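Local coordinates for protein levanase (Bacillus subtilis, PDB 4AZZ) that hydrolyses terminal fructose from levan as an exo-acting fructosidase, the part modelled being its non-catalytic carbohydrate-binding module CBM66, which probably binds fructan, at residues A[4-9]-A[157-162]; A[8-13]-A[37-42]; A[41-46]-A[141-146]; A[46-51]-A[114-119]. One frame throughout, in Å; residues are numbered along the deposited sequence.

Contact 1 (A[4-9]-A[157-162]); sequences PFMSNM and FQNVTK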
loop_
_atom_site.group_PDB
_atom_site.type_symbol
_atom_site.label_atom_id
_atom_site.label_comp_id
_atom_site.label_asym_id
_atom_site.label_seq_id
_atom_site.Cartn_x
_atom_site.Cartn_y
_atom_site.Cartn_z
ATOM N N PRO A 4 -18.795 5.042 2.866
ATOM C CA PRO A 4 -18.430 3.738 3.414
ATOM C C PRO A 4 -16.895 3.511 3.618
ATOM O O PRO A 4 -16.510 2.692 4.430
ATOM C CB PRO A 4 -19.036 2.754 2.404
ATOM C CG PRO A 4 -19.303 3.547 1.174
ATOM C CD PRO A 4 -19.616 4.931 1.650
ATOM N N PHE A 5 -16.062 4.280 2.933
ATOM C CA PHE A 5 -14.603 4.179 3.091
ATOM C C PHE A 5 -14.144 5.005 4.286
ATOM O O PHE A 5 -14.274 6.227 4.265
ATOM C CB PHE A 5 -13.945 4.688 1.806
ATOM C CG PHE A 5 -12.437 4.769 1.851
ATOM C CD1 PHE A 5 -11.671 3.667 2.247
ATOM C CD2 PHE A 5 -11.789 5.922 1.436
ATOM C CE1 PHE A 5 -10.292 3.744 2.246
ATOM C CE2 PHE A 5 -10.388 5.995 1.429
ATOM C CZ PHE A 5 -9.650 4.904 1.829
ATOM N N MET A 6 -13.614 4.347 5.310
ATOM C CA MET A 6 -13.131 5.067 6.474
ATOM C C MET A 6 -11.627 5.356 6.368
ATOM O O MET A 6 -10.820 4.455 6.258
ATOM C CB MET A 6 -13.505 4.322 7.762
ATOM C CG MET A 6 -15.021 4.140 7.947
ATOM S SD MET A 6 -16.002 5.666 7.873
ATOM C CE MET A 6 -17.656 4.990 7.754
ATOM N N SER A 7 -11.276 6.644 6.388
ATOM C CA SER A 7 -9.888 7.106 6.281
ATOM C C SER A 7 -9.753 8.479 6.919
ATOM O O SER A 7 -10.729 9.233 6.966
ATOM C CB SER A 7 -9.503 7.245 4.813
ATOM O OG SER A 7 -8.182 7.740 4.709
ATOM N N ASN A 8 -8.567 8.808 7.419
ATOM C CA ASN A 8 -8.362 10.182 7.900
ATOM C C ASN A 8 -7.676 11.108 6.887
ATOM O O ASN A 8 -7.130 12.157 7.259
ATOM C CB ASN A 8 -7.655 10.158 9.260
ATOM C CG ASN A 8 -6.196 9.781 9.178
ATOM O OD1 ASN A 8 -5.696 9.310 8.140
ATOM N ND2 ASN A 8 -5.492 9.983 10.289
ATOM N N MET A 9 -7.715 10.702 5.611
ATOM C CA MET A 9 -7.081 11.399 4.504
ATOM C C MET A 9 -8.110 11.669 3.400
ATOM O O MET A 9 -9.024 10.857 3.193
ATOM C CB MET A 9 -5.965 10.496 3.957
ATOM C CG MET A 9 -5.014 10.024 5.068
ATOM S SD MET A 9 -4.206 8.451 4.661
ATOM C CE MET A 9 -3.384 9.073 3.229
ATOM N N PHE A 157 -9.704 -1.915 0.803
ATOM C CA PHE A 157 -8.884 -1.226 1.815
ATOM C C PHE A 157 -9.866 -0.511 2.736
ATOM O O PHE A 157 -10.814 0.093 2.246
ATOM C CB PHE A 157 -7.983 -0.185 1.145
ATOM C CG PHE A 157 -7.017 -0.794 0.155
ATOM C CD1 PHE A 157 -7.411 -1.063 -1.151
ATOM C CD2 PHE A 157 -5.712 -1.140 0.554
ATOM C CE1 PHE A 157 -6.509 -1.622 -2.082
ATOM C CE2 PHE A 157 -4.843 -1.718 -0.339
ATOM C CZ PHE A 157 -5.227 -1.965 -1.663
ATOM N N GLN A 158 -9.627 -0.621 4.037
ATOM C CA GLN A 158 -10.522 -0.016 5.024
ATOM C C GLN A 158 -9.697 0.486 6.199
ATOM O O GLN A 158 -8.673 -0.099 6.579
ATOM C CB GLN A 158 -11.579 -1.061 5.448
ATOM C CG GLN A 158 -12.659 -0.512 6.389
ATOM C CD GLN A 158 -13.458 0.604 5.768
ATOM O OE1 GLN A 158 -12.921 1.644 5.377
ATOM N NE2 GLN A 158 -14.770 0.387 5.636
ATOM N N ASN A 159 -10.166 1.581 6.782
ATOM C CA ASN A 159 -9.511 2.179 7.942
ATOM C C ASN A 159 -8.079 2.630 7.522
ATOM O O ASN A 159 -7.103 2.302 8.173
ATOM C CB ASN A 159 -9.444 1.211 9.128
ATOM C CG ASN A 159 -10.824 0.823 9.637
ATOM O OD1 ASN A 159 -11.116 -0.368 9.831
ATOM N ND2 ASN A 159 -11.698 1.801 9.760
ATOM N N VAL A 160 -8.014 3.394 6.453
ATOM C CA VAL A 160 -6.719 3.833 5.865
ATOM C C VAL A 160 -6.363 5.106 6.612
ATOM O O VAL A 160 -6.997 6.132 6.441
ATOM C CB VAL A 160 -6.827 4.118 4.359
ATOM C CG1 VAL A 160 -5.508 4.680 3.829
ATOM C CG2 VAL A 160 -7.224 2.841 3.617
ATOM N N THR A 161 -5.371 5.009 7.472
ATOM C CA THR A 161 -5.006 6.166 8.278
ATOM C C THR A 161 -3.511 6.453 8.267
ATOM O O THR A 161 -2.672 5.527 8.250
ATOM C CB THR A 161 -5.485 6.001 9.726
ATOM O OG1 THR A 161 -4.718 4.992 10.365
ATOM C CG2 THR A 161 -6.945 5.576 9.766
ATOM N N LYS A 162 -3.189 7.739 8.342
ATOM C CA LYS A 162 -1.783 8.148 8.544
ATOM C C LYS A 162 -1.664 9.075 9.729
ATOM O O LYS A 162 -2.633 9.792 10.065
ATOM C CB LYS A 162 -1.192 8.826 7.277
ATOM C CG LYS A 162 -1.774 10.192 6.851
ATOM C CD LYS A 162 -0.942 11.352 7.416
ATOM C CE LYS A 162 -1.431 12.715 6.880
ATOM N NZ LYS A 162 -0.692 13.794 7.587
#

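Contact 2 (A[8-13]-A[37-42]); sequences NMTGWT and LSSASG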
loop_
_atom_site.group_PDB
_atom_site.type_symbol
_atom_site.label_atom_id
_atom_site.label_comp_id
_atom_site.label_asym_id
_atom_site.label_seq_id
_atom_site.Cartn_x
_atom_site.Cartn_y
_atom_site.Cartn_z
ATOM N N ASN A 8 -8.567 8.808 7.419
ATOM C CA ASN A 8 -8.362 10.182 7.900
ATOM C C ASN A 8 -7.676 11.108 6.887
ATOM O O ASN A 8 -7.130 12.157 7.259
ATOM C CB ASN A 8 -7.655 10.158 9.260
ATOM C CG ASN A 8 -6.196 9.781 9.178
ATOM O OD1 ASN A 8 -5.696 9.310 8.140
ATOM N ND2 ASN A 8 -5.492 9.983 10.289
ATOM N N MET A 9 -7.715 10.702 5.611
ATOM C CA MET A 9 -7.081 11.399 4.504
ATOM C C MET A 9 -8.110 11.669 3.400
ATOM O O MET A 9 -9.024 10.857 3.193
ATOM C CB MET A 9 -5.965 10.496 3.957
ATOM C CG MET A 9 -5.014 10.024 5.068
ATOM S SD MET A 9 -4.206 8.451 4.661
ATOM C CE MET A 9 -3.384 9.073 3.229
ATOM N N THR A 10 -7.978 12.789 2.696
ATOM C CA THR A 10 -8.938 13.090 1.632
ATOM C C THR A 10 -8.277 13.283 0.280
ATOM O O THR A 10 -7.055 13.066 0.101
ATOM C CB THR A 10 -9.780 14.351 1.934
ATOM O OG1 THR A 10 -8.903 15.488 2.003
ATOM C CG2 THR A 10 -10.552 14.184 3.245
ATOM N N GLY A 11 -9.095 13.700 -0.680
ATOM C CA GLY A 11 -8.652 13.962 -2.023
ATOM C C GLY A 11 -8.191 12.715 -2.766
ATOM O O GLY A 11 -7.272 12.786 -3.569
ATOM N N TRP A 12 -8.863 11.592 -2.542
ATOM C CA TRP A 12 -8.485 10.352 -3.236
ATOM C C TRP A 12 -8.834 10.434 -4.686
ATOM O O TRP A 12 -9.997 10.610 -5.038
ATOM C CB TRP A 12 -9.159 9.153 -2.584
ATOM C CG TRP A 12 -8.642 8.885 -1.209
ATOM C CD1 TRP A 12 -9.145 9.370 0.005
ATOM C CD2 TRP A 12 -7.493 8.055 -0.847
ATOM N NE1 TRP A 12 -8.392 8.917 1.057
ATOM C CE2 TRP A 12 -7.380 8.115 0.603
ATOM C CE3 TRP A 12 -6.559 7.308 -1.569
ATOM C CZ2 TRP A 12 -6.396 7.433 1.289
ATOM C CZ3 TRP A 12 -5.587 6.599 -0.853
ATOM C CH2 TRP A 12 -5.509 6.662 0.533
ATOM N N THR A 13 -7.826 10.306 -5.543
ATOM C CA THR A 13 -7.993 10.511 -6.968
ATOM C C THR A 13 -7.324 9.380 -7.709
ATOM O O THR A 13 -6.127 9.139 -7.552
ATOM C CB THR A 13 -7.385 11.847 -7.432
ATOM O OG1 THR A 13 -7.975 12.916 -6.694
ATOM C CG2 THR A 13 -7.649 12.088 -8.931
ATOM N N LEU A 37 -4.202 7.878 -5.533
ATOM C CA LEU A 37 -3.402 8.707 -4.616
ATOM C C LEU A 37 -4.247 9.639 -3.820
ATOM O O LEU A 37 -5.154 10.228 -4.364
ATOM C CB LEU A 37 -2.391 9.588 -5.373
ATOM C CG LEU A 37 -1.264 8.775 -5.977
ATOM C CD1 LEU A 37 -0.337 9.677 -6.740
ATOM C CD2 LEU A 37 -0.487 8.035 -4.887
ATOM N N SER A 38 -3.916 9.808 -2.543
ATOM C CA SER A 38 -4.541 10.854 -1.751
ATOM C C SER A 38 -3.805 12.150 -1.998
ATOM O O SER A 38 -2.662 12.139 -2.450
ATOM C CB SER A 38 -4.417 10.473 -0.290
ATOM O OG SER A 38 -4.785 11.575 0.508
ATOM N N SER A 39 -4.439 13.294 -1.713
ATOM C CA SER A 39 -3.789 14.599 -1.873
ATOM C C SER A 39 -2.772 14.841 -0.758
ATOM O O SER A 39 -1.926 15.741 -0.856
ATOM C CB SER A 39 -4.836 15.711 -1.829
ATOM O OG SER A 39 -5.745 15.502 -0.769
ATOM N N ALA A 40 -2.895 14.052 0.283
ATOM C CA ALA A 40 -2.060 14.139 1.462
ATOM C C ALA A 40 -0.620 13.696 1.163
ATOM O O ALA A 40 -0.406 12.704 0.458
ATOM C CB ALA A 40 -2.643 13.277 2.547
ATOM N N SER A 41 0.335 14.425 1.736
ATOM C CA SER A 41 1.751 14.085 1.629
ATOM C C SER A 41 2.332 13.831 3.011
ATOM O O SER A 41 1.733 14.196 4.050
ATOM C CB SER A 41 2.538 15.204 0.949
ATOM O OG SER A 41 2.336 15.229 -0.449
ATOM N N GLY A 42 3.506 13.208 3.039
ATOM C CA GLY A 42 4.160 13.002 4.326
ATOM C C GLY A 42 5.646 12.767 4.124
ATOM O O GLY A 42 6.079 12.432 3.013
#

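Contact 3 (A[41-46]-A[141-146]); sequences SGSDFT and FSEGQF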
loop_
_atom_site.group_PDB
_atom_site.type_symbol
_atom_site.label_atom_id
_atom_site.label_comp_id
_atom_site.label_asym_id
_atom_site.label_seq_id
_atom_site.Cartn_x
_atom_site.Cartn_y
_atom_site.Cartn_z
ATOM N N SER A 41 0.335 14.425 1.736
ATOM C CA SER A 41 1.751 14.085 1.629
ATOM C C SER A 41 2.332 13.831 3.011
ATOM O O SER A 41 1.733 14.196 4.050
ATOM C CB SER A 41 2.538 15.204 0.949
ATOM O OG SER A 41 2.336 15.229 -0.449
ATOM N N GLY A 42 3.506 13.208 3.039
ATOM C CA GLY A 42 4.160 13.002 4.326
ATOM C C GLY A 42 5.646 12.767 4.124
ATOM O O GLY A 42 6.079 12.432 3.013
ATOM N N SER A 43 6.422 12.972 5.192
ATOM C CA SER A 43 7.861 12.666 5.193
ATOM C C SER A 43 8.079 11.463 6.112
ATOM O O SER A 43 8.342 10.341 5.681
ATOM C CB SER A 43 8.671 13.865 5.717
ATOM O OG SER A 43 8.428 15.025 4.934
ATOM N N ASP A 44 7.975 11.724 7.398
ATOM C CA ASP A 44 8.029 10.664 8.404
ATOM C C ASP A 44 6.616 10.465 8.960
ATOM O O ASP A 44 5.891 11.433 9.245
ATOM C CB ASP A 44 8.975 11.071 9.526
ATOM C CG ASP A 44 10.448 11.120 9.070
ATOM O OD1 ASP A 44 10.798 10.618 7.965
ATOM O OD2 ASP A 44 11.262 11.633 9.872
ATOM N N PHE A 45 6.217 9.203 9.121
ATOM C CA PHE A 45 4.827 8.914 9.424
ATOM C C PHE A 45 4.651 7.436 9.779
ATOM O O PHE A 45 5.559 6.590 9.590
ATOM C CB PHE A 45 3.898 9.251 8.224
ATOM C CG PHE A 45 4.392 8.655 6.920
ATOM C CD1 PHE A 45 4.226 7.294 6.671
ATOM C CD2 PHE A 45 5.080 9.453 5.990
ATOM C CE1 PHE A 45 4.737 6.687 5.528
ATOM C CE2 PHE A 45 5.611 8.846 4.838
ATOM C CZ PHE A 45 5.432 7.473 4.611
ATOM N N THR A 46 3.467 7.173 10.333
ATOM C CA THR A 46 2.843 5.847 10.297
ATOM C C THR A 46 1.750 5.878 9.255
ATOM O O THR A 46 1.126 6.930 8.989
ATOM C CB THR A 46 2.329 5.375 11.681
ATOM O OG1 THR A 46 1.317 6.269 12.154
ATOM C CG2 THR A 46 3.449 5.341 12.659
ATOM N N PHE A 141 13.782 8.025 -1.656
ATOM C CA PHE A 141 12.724 9.046 -1.572
ATOM C C PHE A 141 12.528 9.431 -0.124
ATOM O O PHE A 141 12.495 8.561 0.749
ATOM C CB PHE A 141 11.379 8.500 -2.107
ATOM C CG PHE A 141 11.484 7.944 -3.504
ATOM C CD1 PHE A 141 11.786 8.803 -4.552
ATOM C CD2 PHE A 141 11.250 6.585 -3.779
ATOM C CE1 PHE A 141 11.902 8.308 -5.862
ATOM C CE2 PHE A 141 11.334 6.099 -5.093
ATOM C CZ PHE A 141 11.667 6.962 -6.113
ATOM N N SER A 142 12.409 10.729 0.126
ATOM C CA SER A 142 12.217 11.235 1.500
ATOM C C SER A 142 10.810 11.710 1.830
ATOM O O SER A 142 10.432 11.774 3.024
ATOM C CB SER A 142 13.189 12.375 1.765
ATOM O OG SER A 142 14.469 11.834 2.036
ATOM N N GLU A 143 10.034 12.075 0.805
ATOM C CA GLU A 143 8.681 12.591 1.075
ATOM C C GLU A 143 7.833 12.435 -0.142
ATOM O O GLU A 143 8.357 12.325 -1.269
ATOM C CB GLU A 143 8.731 14.094 1.457
ATOM C CG GLU A 143 9.451 14.951 0.418
ATOM C CD GLU A 143 9.797 16.331 0.961
ATOM O OE1 GLU A 143 9.352 16.658 2.074
ATOM O OE2 GLU A 143 10.497 17.086 0.249
ATOM N N GLY A 144 6.528 12.455 0.044
ATOM C CA GLY A 144 5.634 12.475 -1.121
ATOM C C GLY A 144 4.240 12.092 -0.737
ATOM O O GLY A 144 3.907 12.059 0.454
ATOM N N GLN A 145 3.404 11.768 -1.714
ATOM C CA GLN A 145 2.005 11.479 -1.431
ATOM C C GLN A 145 1.755 10.054 -0.927
ATOM O O GLN A 145 2.526 9.145 -1.227
ATOM C CB GLN A 145 1.136 11.685 -2.686
ATOM C CG GLN A 145 0.893 13.167 -2.979
ATOM C CD GLN A 145 0.303 13.376 -4.358
ATOM O OE1 GLN A 145 -0.888 13.126 -4.583
ATOM N NE2 GLN A 145 1.122 13.813 -5.276
ATOM N N PHE A 146 0.633 9.884 -0.236
ATOM C CA PHE A 146 0.113 8.567 0.149
ATOM C C PHE A 146 -0.842 8.015 -0.918
ATOM O O PHE A 146 -1.516 8.784 -1.631
ATOM C CB PHE A 146 -0.659 8.662 1.469
ATOM C CG PHE A 146 0.168 9.097 2.640
ATOM C CD1 PHE A 146 0.938 8.171 3.360
ATOM C CD2 PHE A 146 0.188 10.453 3.046
ATOM C CE1 PHE A 146 1.737 8.559 4.451
ATOM C CE2 PHE A 146 0.951 10.829 4.155
ATOM C CZ PHE A 146 1.725 9.905 4.858
HETATM O O HOH W 1 11.700 11.728 5.540
#

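Contact 4 (A[46-51]-A[114-119]); sequences TYESDI and HLKTEA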
loop_
_atom_site.group_PDB
_atom_site.type_symbol
_atom_site.label_atom_id
_atom_site.label_comp_id
_atom_site.label_asym_id
_atom_site.label_seq_id
_atom_site.Cartn_x
_atom_site.Cartn_y
_atom_site.Cartn_z
ATOM N N THR A 46 3.467 7.173 10.333
ATOM C CA THR A 46 2.843 5.847 10.297
ATOM C C THR A 46 1.750 5.878 9.255
ATOM O O THR A 46 1.126 6.930 8.989
ATOM C CB THR A 46 2.329 5.375 11.681
ATOM O OG1 THR A 46 1.317 6.269 12.154
ATOM C CG2 THR A 46 3.449 5.341 12.659
ATOM N N TYR A 47 1.553 4.749 8.581
ATOM C CA TYR A 47 0.540 4.647 7.535
ATOM C C TYR A 47 0.041 3.209 7.515
ATOM O O TYR A 47 0.852 2.270 7.499
ATOM C CB TYR A 47 1.159 4.976 6.164
ATOM C CG TYR A 47 0.227 4.953 4.977
ATOM C CD1 TYR A 47 -1.068 5.424 5.092
ATOM C CD2 TYR A 47 0.669 4.521 3.707
ATOM C CE1 TYR A 47 -1.940 5.495 4.001
ATOM C CE2 TYR A 47 -0.195 4.566 2.586
ATOM C CZ TYR A 47 -1.501 5.075 2.741
ATOM O OH TYR A 47 -2.382 5.150 1.683
ATOM N N GLU A 48 -1.277 3.030 7.540
ATOM C CA GLU A 48 -1.790 1.662 7.731
ATOM C C GLU A 48 -3.181 1.487 7.189
ATOM O O GLU A 48 -3.888 2.451 6.983
ATOM C CB GLU A 48 -1.756 1.273 9.232
ATOM C CG GLU A 48 -2.685 2.126 10.099
ATOM C CD GLU A 48 -2.398 1.958 11.576
ATOM O OE1 GLU A 48 -2.547 0.833 12.119
ATOM O OE2 GLU A 48 -1.996 2.959 12.198
ATOM N N SER A 49 -3.532 0.228 6.935
ATOM C CA SER A 49 -4.825 -0.137 6.385
ATOM C C SER A 49 -5.151 -1.558 6.735
ATOM O O SER A 49 -4.254 -2.404 6.872
ATOM C CB SER A 49 -4.768 -0.029 4.847
ATOM O OG SER A 49 -6.058 -0.215 4.247
ATOM N N ASP A 50 -6.453 -1.869 6.790
ATOM C CA ASP A 50 -6.888 -3.242 6.619
ATOM C C ASP A 50 -6.908 -3.498 5.111
ATOM O O ASP A 50 -7.382 -2.664 4.339
ATOM C CB ASP A 50 -8.299 -3.444 7.142
ATOM C CG ASP A 50 -8.387 -3.310 8.660
ATOM O OD1 ASP A 50 -7.426 -3.643 9.356
ATOM O OD2 ASP A 50 -9.466 -2.900 9.117
ATOM N N ILE A 51 -6.388 -4.658 4.721
ATOM C CA ILE A 51 -6.353 -5.052 3.312
ATOM C C ILE A 51 -6.922 -6.455 3.169
ATOM O O ILE A 51 -6.497 -7.368 3.870
ATOM C CB ILE A 51 -4.908 -5.049 2.777
ATOM C CG1 ILE A 51 -4.292 -3.648 3.003
ATOM C CG2 ILE A 51 -4.879 -5.349 1.250
ATOM C CD1 ILE A 51 -2.791 -3.599 2.642
ATOM N N HIS A 114 -4.041 -6.679 8.515
ATOM C CA HIS A 114 -3.719 -5.297 8.801
ATOM C C HIS A 114 -2.260 -5.069 8.441
ATOM O O HIS A 114 -1.392 -5.843 8.835
ATOM C CB HIS A 114 -3.926 -4.992 10.291
ATOM C CG HIS A 114 -3.944 -3.516 10.575
ATOM N ND1 HIS A 114 -4.973 -2.740 10.222
ATOM C CD2 HIS A 114 -2.999 -2.668 11.165
ATOM C CE1 HIS A 114 -4.735 -1.464 10.571
ATOM N NE2 HIS A 114 -3.527 -1.415 11.142
ATOM N N LEU A 115 -1.992 -4.051 7.626
ATOM C CA LEU A 115 -0.608 -3.751 7.253
ATOM C C LEU A 115 -0.295 -2.322 7.671
ATOM O O LEU A 115 -1.071 -1.401 7.391
ATOM C CB LEU A 115 -0.455 -3.870 5.725
ATOM C CG LEU A 115 0.952 -3.854 5.160
ATOM C CD1 LEU A 115 1.681 -5.102 5.633
ATOM C CD2 LEU A 115 0.914 -3.801 3.611
ATOM N N LYS A 116 0.846 -2.161 8.317
ATOM C CA LYS A 116 1.281 -0.856 8.823
ATOM C C LYS A 116 2.740 -0.593 8.473
ATOM O O LYS A 116 3.587 -1.486 8.587
ATOM C CB LYS A 116 1.051 -0.748 10.341
ATOM C CG LYS A 116 1.669 0.519 10.975
ATOM C CD LYS A 116 1.315 0.469 12.482
ATOM C CE LYS A 116 1.917 1.590 13.280
ATOM N NZ LYS A 116 1.745 1.247 14.728
ATOM N N THR A 117 3.056 0.617 8.004
ATOM C CA THR A 117 4.423 1.016 7.752
ATOM C C THR A 117 4.746 2.164 8.705
ATOM O O THR A 117 3.909 3.091 8.819
ATOM C CB THR A 117 4.580 1.483 6.274
ATOM O OG1 THR A 117 4.386 0.361 5.400
ATOM C CG2 THR A 117 5.959 2.148 6.007
ATOM N N GLU A 118 5.932 2.096 9.324
ATOM C CA GLU A 118 6.511 3.227 10.041
ATOM C C GLU A 118 7.729 3.717 9.214
ATOM O O GLU A 118 8.702 3.004 9.100
ATOM C CB GLU A 118 6.928 2.775 11.453
ATOM C CG GLU A 118 5.736 2.402 12.338
ATOM C CD GLU A 118 6.108 1.962 13.762
ATOM O OE1 GLU A 118 7.240 1.492 13.988
ATOM O OE2 GLU A 118 5.246 2.080 14.669
ATOM N N ALA A 119 7.654 4.920 8.658
ATOM C CA ALA A 119 8.712 5.457 7.820
ATOM C C ALA A 119 9.326 6.606 8.605
ATOM O O ALA A 119 8.665 7.603 8.885
ATOM C CB ALA A 119 8.139 5.938 6.478
#

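Contact 1 (A[4-9]-A[157-162])
The carboxamide of Q158 grips the backbone of 4-9 at two points. Its NE2 donates to P4 O at 3.1 Å, with the acceptor lying in the amide plane and the bond almost straight at 175°, while its OE1 receives M6 N at 2.8 Å. OE1 also accepts the backbone N of N159, so two backbone N-H groups hold it. The chain of Q158 leaves its strand with CG anti to the backbone N and then bends at chi2 (61°), which turns the amide back to 4-9. With alanine in its place, P4 O and M6 N would probably lose these partners and N159 N its acceptor.

Next along the chain, V160 N donates to M6 O, and V160 O takes both S7 OG (2.6 Å) and N8 N, the latter a longer bond of 3.3 Å. S7 OG accepts from M9 N in turn, forming an ST turn. The amide of N8 closes the series like a peptide: OD1 accepts K162 N at 3.0 Å and ND2 donates to K162 O at 2.9 Å.

Apolar packing lies beneath. CG2 of V160 meets the edge of the F5 ring at CE1, 3.5 Å away, and W12 packs against both, edge-to-face with F5. Though no regular strand, 4-9 runs along 157-162 much as an added strand would, two side-chain amides supplying peptide-like bonds beside the single S7-V160 bridge.

Contact 2 (A[8-13]-A[37-42])
An ST turn at S38, where its OG accepts the backbone N of A40, marks the corner of strand 33-42, and the chain leading into strand 13-16 is fastened to it. The carbonyl of T10 points into this corner, where two firm donors grip its O: S38 OG at 2.7 Å and S39 N at 3.2 Å, the latter in the carbonyl plane. In the conformer described S39 OG adds a less certain bond from above that plane. S38 can do both jobs because its OG stands anti to the backbone N (chi1 169°).

The same side chain lies over the indole of W12. S38 CB sits 3.7 Å from the centroid of the six-membered ring and only 4° off the normal, a CH-pi contact. The indole NE1 donates to M9 O at 3.0 Å, a bent bond that holds the ring's rotation. A serine in place of W12 would probably uncover S38 CB, leave M9 O without this donor and open a gap beneath the corner.

Positive phi at G11 suits a residue without a side chain. Beyond it T13 and L37 form an antiparallel hydrogen-bonded pair, T13 N reaching L37 O at 2.9 Å. The pair joins 13-16, an outermost strand of its sheet within this chain, to 33-42. W12 reaches inward to L148 of strand 144-150 and to V160 and Y47 of the other sheet.

Contact 3 (A[41-46]-A[141-146])
F45 and F146 meet in a T-shaped (edge-to-face) stack. The edge of F146, at CE1 and CZ, is directed at the face of F45, with CE1 over the middle of that ring; the centroids are 4.7 Å apart and the planes stand at 71°. The two side chains come from opposite directions, F45 thrown toward its partner by a chi1 of 50° that sets CG between the backbone N and the carbonyl carbon. S41 O lies at another part of the F146 edge, 3.5 Å from CE2.

The backbone bonds are those of one antiparallel pair: G42 N donates to G144 O at 2.9 Å and G144 N to G42 O at 3.0 Å. At G42 a CB would run into CZ of F146, so the ring lies against bare backbone. CA-H groups add to this, S41 CA facing G144 O and E143 CA facing G42 O, each at 3.2 Å.

A water completes the polar set, donating to D44 OD1 and to S142 O. D44 OD1 also forms a salt bridge with R67 and accepts G121 N. Such company would probably favour a charged carboxylate at D44, while the bare CA of G42 makes room for F146 where the chain leaves one sheet for the other.

Contact 4 (A[46-51]-A[114-119])
H114 NE2 donates to E48 OE1 at 2.6 Å, nearly straight at 173°; the bond uses the anti lone pair of that oxygen and lies in the ring plane. The other ring nitrogen, ND1, donates to D50 OD1 at 2.8 Å, again close to the ring plane, although OD1 is met from above the carboxylate plane. With CG anti to the backbone N (chi1 -166°), the imidazole reaches across to the neighbouring strand and fits between the two acids, which fix its rotation and would probably favour its protonated form.

On the same face the CB atoms of E48 and K116 touch at 3.6 Å and their side chains run side by side. In the E118 conformer described, T46 CG2 packs on E118 CG at 3.7 Å.

L115 CD2, on the face with Y47, S49 and T117, meets I51 CD1 at 3.8 Å. The backbones pair at Y47 with T117 and at S49 with L115, two bonds each. Strand 45-53 lies between 112-120 and 154-164 in its sheet, while strand 123-128 flanks 112-120. Y47, S49 and T117 face strand 61-68 of the other sheet, Y47 OH bonding to G147 O.

How the contacts relate
The four contacts follow the path of the chain through a two-sheet antiparallel beta-sandwich, consistent with the concanavalin-like clan. Contacts 1 and 2, centres about 10 Å apart, share N8 and M9: the N-terminal segment leaves strand 154-164 of one sheet and joins strand 33-42 of the other. Contacts 2 and 3 share S41 and G42; contacts 3 and 4 share T46, where the chain enters strand 45-53. Contacts 3 and 4 are nested inside the loop closed by contact 1, whose centre lies about 17 Å from that of contact 3. M9, W12, Y47 and F146 pack together between them, so the N-terminal segment, the crossing between sheets and the interior between them are joined by packing.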